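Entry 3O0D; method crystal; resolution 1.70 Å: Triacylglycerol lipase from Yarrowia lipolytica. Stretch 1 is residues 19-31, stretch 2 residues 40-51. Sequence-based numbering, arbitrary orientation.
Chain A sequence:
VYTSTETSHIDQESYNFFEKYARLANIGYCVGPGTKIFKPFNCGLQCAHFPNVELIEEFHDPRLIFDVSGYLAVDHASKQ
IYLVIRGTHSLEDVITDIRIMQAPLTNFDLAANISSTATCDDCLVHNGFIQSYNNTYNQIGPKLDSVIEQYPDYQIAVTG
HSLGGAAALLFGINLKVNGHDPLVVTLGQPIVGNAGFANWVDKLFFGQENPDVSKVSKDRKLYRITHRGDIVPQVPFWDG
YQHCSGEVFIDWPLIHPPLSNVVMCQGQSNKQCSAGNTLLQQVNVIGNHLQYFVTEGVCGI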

# COMPACT_ATOMS: atom_id res chain seq x y z
N GLU A 19 1.06 -11.00 -6.77
CA GLU A 19 2.45 -10.90 -7.28
C GLU A 19 2.60 -9.78 -8.24
O GLU A 19 3.60 -9.06 -8.22
CB GLU A 19 2.84 -12.26 -7.89
CG GLU A 19 4.23 -12.28 -8.51
CD GLU A 19 4.53 -13.69 -9.12
OE1 GLU A 19 3.85 -14.06 -10.09
OE2 GLU A 19 5.42 -14.35 -8.54
N LYS A 20 1.59 -9.61 -9.10
CA LYS A 20 1.60 -8.47 -10.00
C LYS A 20 1.82 -7.10 -9.32
O LYS A 20 2.74 -6.33 -9.80
CB LYS A 20 0.29 -8.44 -10.84
CG LYS A 20 0.18 -7.13 -11.62
CD LYS A 20 -1.17 -7.21 -12.42
CE LYS A 20 -1.48 -5.84 -13.00
NZ LYS A 20 -2.75 -5.88 -13.81
N TYR A 21 1.06 -6.88 -8.25
CA TYR A 21 1.14 -5.55 -7.54
C TYR A 21 2.49 -5.54 -6.78
O TYR A 21 3.20 -4.48 -6.71
CB TYR A 21 -0.11 -5.19 -6.69
CG TYR A 21 -1.22 -4.93 -7.68
CD1 TYR A 21 -1.28 -3.71 -8.37
CD2 TYR A 21 -2.09 -5.95 -8.03
CE1 TYR A 21 -2.18 -3.49 -9.34
CE2 TYR A 21 -3.02 -5.72 -9.05
CZ TYR A 21 -3.03 -4.50 -9.68
OH TYR A 21 -3.94 -4.27 -10.68
N ALA A 22 2.95 -6.68 -6.31
CA ALA A 22 4.26 -6.62 -5.72
C ALA A 22 5.33 -6.17 -6.70
O ALA A 22 6.27 -5.46 -6.35
CB ALA A 22 4.68 -8.03 -5.09
N ARG A 23 5.24 -6.65 -7.94
CA ARG A 23 6.18 -6.23 -8.93
C ARG A 23 6.06 -4.73 -9.26
O ARG A 23 7.01 -4.09 -9.39
CB ARG A 23 6.06 -7.00 -10.24
CG ARG A 23 6.25 -8.49 -10.18
CD ARG A 23 6.36 -9.02 -11.60
NE ARG A 23 6.25 -10.45 -11.71
CZ ARG A 23 7.21 -11.30 -11.48
NH1 ARG A 23 8.40 -10.92 -11.12
NH2 ARG A 23 6.96 -12.57 -11.64
N LEU A 24 4.85 -4.23 -9.43
CA LEU A 24 4.67 -2.82 -9.76
C LEU A 24 5.26 -1.97 -8.61
O LEU A 24 5.87 -0.90 -8.89
CB LEU A 24 3.20 -2.46 -9.94
CG LEU A 24 2.76 -3.02 -11.31
CD1 LEU A 24 1.16 -3.00 -11.30
CD2 LEU A 24 3.31 -2.33 -12.63
N ALA A 25 4.96 -2.37 -7.39
CA ALA A 25 5.57 -1.62 -6.21
C ALA A 25 7.05 -1.64 -6.25
O ALA A 25 7.70 -0.60 -5.92
CB ALA A 25 5.11 -2.26 -4.93
N ASN A 26 7.66 -2.77 -6.59
CA ASN A 26 9.16 -2.88 -6.72
C ASN A 26 9.71 -1.93 -7.70
O ASN A 26 10.72 -1.27 -7.43
CB ASN A 26 9.48 -4.39 -6.98
CG ASN A 26 10.82 -4.62 -7.60
OD1 ASN A 26 11.24 -3.94 -8.53
ND2 ASN A 26 11.48 -5.71 -7.15
N ILE A 27 8.98 -1.72 -8.82
CA ILE A 27 9.43 -0.80 -9.84
C ILE A 27 9.50 0.68 -9.31
O ILE A 27 10.24 1.52 -9.88
CB ILE A 27 8.54 -1.00 -11.14
CG1 ILE A 27 8.92 -2.39 -11.67
CG2 ILE A 27 8.89 0.09 -12.27
CD1 ILE A 27 7.77 -2.88 -12.66
N GLY A 28 8.81 0.96 -8.25
CA GLY A 28 8.80 2.31 -7.64
C GLY A 28 10.21 2.60 -7.15
O GLY A 28 10.58 3.79 -7.11
N TYR A 29 11.01 1.58 -6.86
CA TYR A 29 12.38 1.80 -6.43
C TYR A 29 13.35 2.06 -7.59
O TYR A 29 14.47 2.35 -7.38
CB TYR A 29 12.85 0.67 -5.50
CG TYR A 29 12.08 0.61 -4.21
CD1 TYR A 29 12.47 1.35 -3.14
CD2 TYR A 29 10.97 -0.17 -4.05
CE1 TYR A 29 11.81 1.33 -1.99
CE2 TYR A 29 10.31 -0.20 -2.89
CZ TYR A 29 10.72 0.59 -1.82
OH TYR A 29 10.09 0.61 -0.61
N CYS A 30 12.85 1.99 -8.83
CA CYS A 30 13.58 2.41 -10.02
C CYS A 30 13.46 3.95 -10.29
O CYS A 30 13.99 4.38 -11.34
CB CYS A 30 13.19 1.60 -11.31
SG CYS A 30 13.58 -0.19 -11.04
N VAL A 31 12.73 4.67 -9.45
CA VAL A 31 12.57 6.11 -9.54
C VAL A 31 13.47 6.69 -8.48
O VAL A 31 13.41 6.36 -7.29
CB VAL A 31 11.13 6.53 -9.22
CG1 VAL A 31 10.96 8.06 -9.41
CG2 VAL A 31 10.20 5.85 -10.24
N PRO A 40 9.39 2.98 -23.17
CA PRO A 40 8.06 3.06 -22.64
C PRO A 40 7.99 2.62 -21.26
O PRO A 40 7.36 3.31 -20.47
CB PRO A 40 7.23 2.08 -23.55
CG PRO A 40 8.07 1.75 -24.62
CD PRO A 40 9.51 1.91 -24.17
N PHE A 41 8.59 1.49 -20.92
CA PHE A 41 8.52 0.98 -19.56
C PHE A 41 9.60 -0.06 -19.37
O PHE A 41 9.31 -1.25 -19.25
CB PHE A 41 7.14 0.38 -19.28
CG PHE A 41 6.84 0.23 -17.81
CD1 PHE A 41 6.81 1.33 -16.98
CD2 PHE A 41 6.59 -1.03 -17.27
CE1 PHE A 41 6.53 1.19 -15.63
CE2 PHE A 41 6.31 -1.17 -15.93
CZ PHE A 41 6.28 -0.07 -15.10
N ASN A 42 10.84 0.39 -19.36
CA ASN A 42 11.97 -0.54 -19.33
C ASN A 42 12.85 -0.30 -18.10
O ASN A 42 13.23 0.85 -17.84
CB ASN A 42 12.83 -0.28 -20.59
CG ASN A 42 12.06 -0.51 -21.88
OD1 ASN A 42 11.22 -1.37 -21.93
ND2 ASN A 42 12.31 0.31 -22.88
N CYS A 43 13.10 -1.34 -17.30
CA CYS A 43 13.83 -1.16 -16.05
C CYS A 43 14.34 -2.49 -15.55
O CYS A 43 14.42 -2.75 -14.35
CB CYS A 43 12.94 -0.51 -15.00
SG CYS A 43 11.75 -1.63 -14.22
N GLY A 44 14.69 -3.35 -16.51
CA GLY A 44 15.16 -4.70 -16.22
C GLY A 44 14.02 -5.70 -15.99
O GLY A 44 12.89 -5.56 -16.55
N LEU A 45 14.28 -6.67 -15.15
CA LEU A 45 13.45 -7.86 -15.06
C LEU A 45 12.01 -7.56 -14.72
O LEU A 45 11.07 -8.15 -15.32
CB LEU A 45 13.97 -8.78 -13.97
CG LEU A 45 13.34 -10.14 -13.95
CD1 LEU A 45 13.11 -10.67 -15.40
CD2 LEU A 45 14.38 -11.02 -13.13
N GLN A 46 11.78 -6.67 -13.75
CA GLN A 46 10.41 -6.51 -13.31
C GLN A 46 9.54 -5.75 -14.32
O GLN A 46 8.47 -6.20 -14.58
CB GLN A 46 10.34 -5.82 -11.97
CG GLN A 46 11.02 -6.56 -10.77
CD GLN A 46 10.51 -7.96 -10.50
OE1 GLN A 46 9.38 -8.26 -10.81
NE2 GLN A 46 11.35 -8.83 -9.90
N CYS A 47 10.02 -4.69 -14.95
CA CYS A 47 9.25 -3.97 -15.96
C CYS A 47 8.99 -4.92 -17.15
O CYS A 47 7.97 -4.69 -17.87
CB CYS A 47 10.02 -2.84 -16.53
SG CYS A 47 10.01 -1.41 -15.35
N ALA A 48 9.91 -5.90 -17.38
CA ALA A 48 9.74 -6.81 -18.54
C ALA A 48 8.47 -7.66 -18.45
O ALA A 48 8.03 -8.15 -19.52
CB ALA A 48 10.93 -7.76 -18.73
N HIS A 49 7.87 -7.77 -17.30
CA HIS A 49 6.57 -8.50 -17.16
C HIS A 49 5.36 -7.68 -17.51
O HIS A 49 4.21 -8.18 -17.31
CB HIS A 49 6.39 -8.96 -15.68
CG HIS A 49 7.25 -10.11 -15.31
ND1 HIS A 49 8.57 -9.99 -14.93
CD2 HIS A 49 6.94 -11.43 -15.24
CE1 HIS A 49 9.07 -11.20 -14.70
NE2 HIS A 49 8.09 -12.08 -14.84
N PHE A 50 5.56 -6.45 -18.10
CA PHE A 50 4.42 -5.57 -18.33
C PHE A 50 4.33 -5.06 -19.78
O PHE A 50 4.57 -3.84 -20.08
CB PHE A 50 4.56 -4.37 -17.38
CG PHE A 50 4.22 -4.76 -16.00
CD1 PHE A 50 2.93 -4.98 -15.63
CD2 PHE A 50 5.29 -5.15 -15.14
CE1 PHE A 50 2.59 -5.42 -14.32
CE2 PHE A 50 5.02 -5.68 -13.86
CZ PHE A 50 3.68 -5.81 -13.44
N PRO A 51 3.94 -5.92 -20.72
CA PRO A 51 3.83 -5.49 -22.12
C PRO A 51 2.66 -4.48 -22.20
O PRO A 51 1.62 -4.57 -21.53
CB PRO A 51 3.44 -6.79 -22.91
CG PRO A 51 2.82 -7.71 -21.78
CD PRO A 51 3.58 -7.36 -20.48

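How do a helix and a disulfide-linked segment meet? The first stretch enters as a helix already under way, and one flank of the stretch, carrying Arg23, Asn26 and Ile27, faces the second stretch, with Cys30 following. The second stretch is compacted by the disulfide between Cys43 SG and Cys47 SG (2.1 Å), and residues 45-48 have helical phi/psi without the regular bonds. The backbones come close at Arg23 and Gln46, whose CA atoms lie 6.1 Å apart, and the two stretches together bury 569 Å². No backbone hydrogen bond joins them, so side chains make most of the contact.

What holds Arg23 in its extended shape? Its chi1 is m, but chi2 and chi3 are both t, which carries the guanidinium out from the helix to two partners at once. At its edge, Arg23 NH1 donates a nearly straight hydrogen bond to Gln46 OE1 (2.9 Å, 167°). Over one face lies the His49 ring, stacked with centres 3.6 Å apart and planes only 9° from parallel. Arg23 NH2 and His49 NE2 are 3.4 Å apart, but the angle is poor for a hydrogen bond; flat stacking describes this contact. The imidazole is steadied from its other nitrogen, His49 ND1 donating to Leu45 O (3.1 Å), while a long salt bridge from Arg23 NH2 to Glu19 OE1 (3.8 Å) adds charge pairing within the helix.

Why is Gln46 folded rather than extended? With chi1 and chi2 both m, its chain bends so that OE1 receives Arg23 while NE2 is satisfied elsewhere in the structure. The aliphatic part is used as well: Gln46 CB packs 3.7 Å from Ile27 CG1, and Gln46 CG lies 3.5 Å from Asn26 OD1.

Which side chains form the apolar part of the contact? Ile27, m at chi1 and t at chi2, sets both CG2 and CD1 against Cys47 and Phe41. Its CG2 approaches the disulfide, 3.6 Å from Cys47 SG and 3.9 Å from Cys43 SG, and also lies 3.9 Å from Phe41 CZ; its CD1 also reaches to 4.1 Å from Phe50 CE2. Leu24 has a CA-to-CB bond pointing sideways, yet its m,t conformation brings CD2 over the face of Phe50, 3.7 Å from the ring centroid, in a CH-pi contact. The edge of that same ring meets the helix, with Phe50 CE2 4.0 Å from Arg23 CB and Phe50 CZ 3.8 Å from Lys20 O.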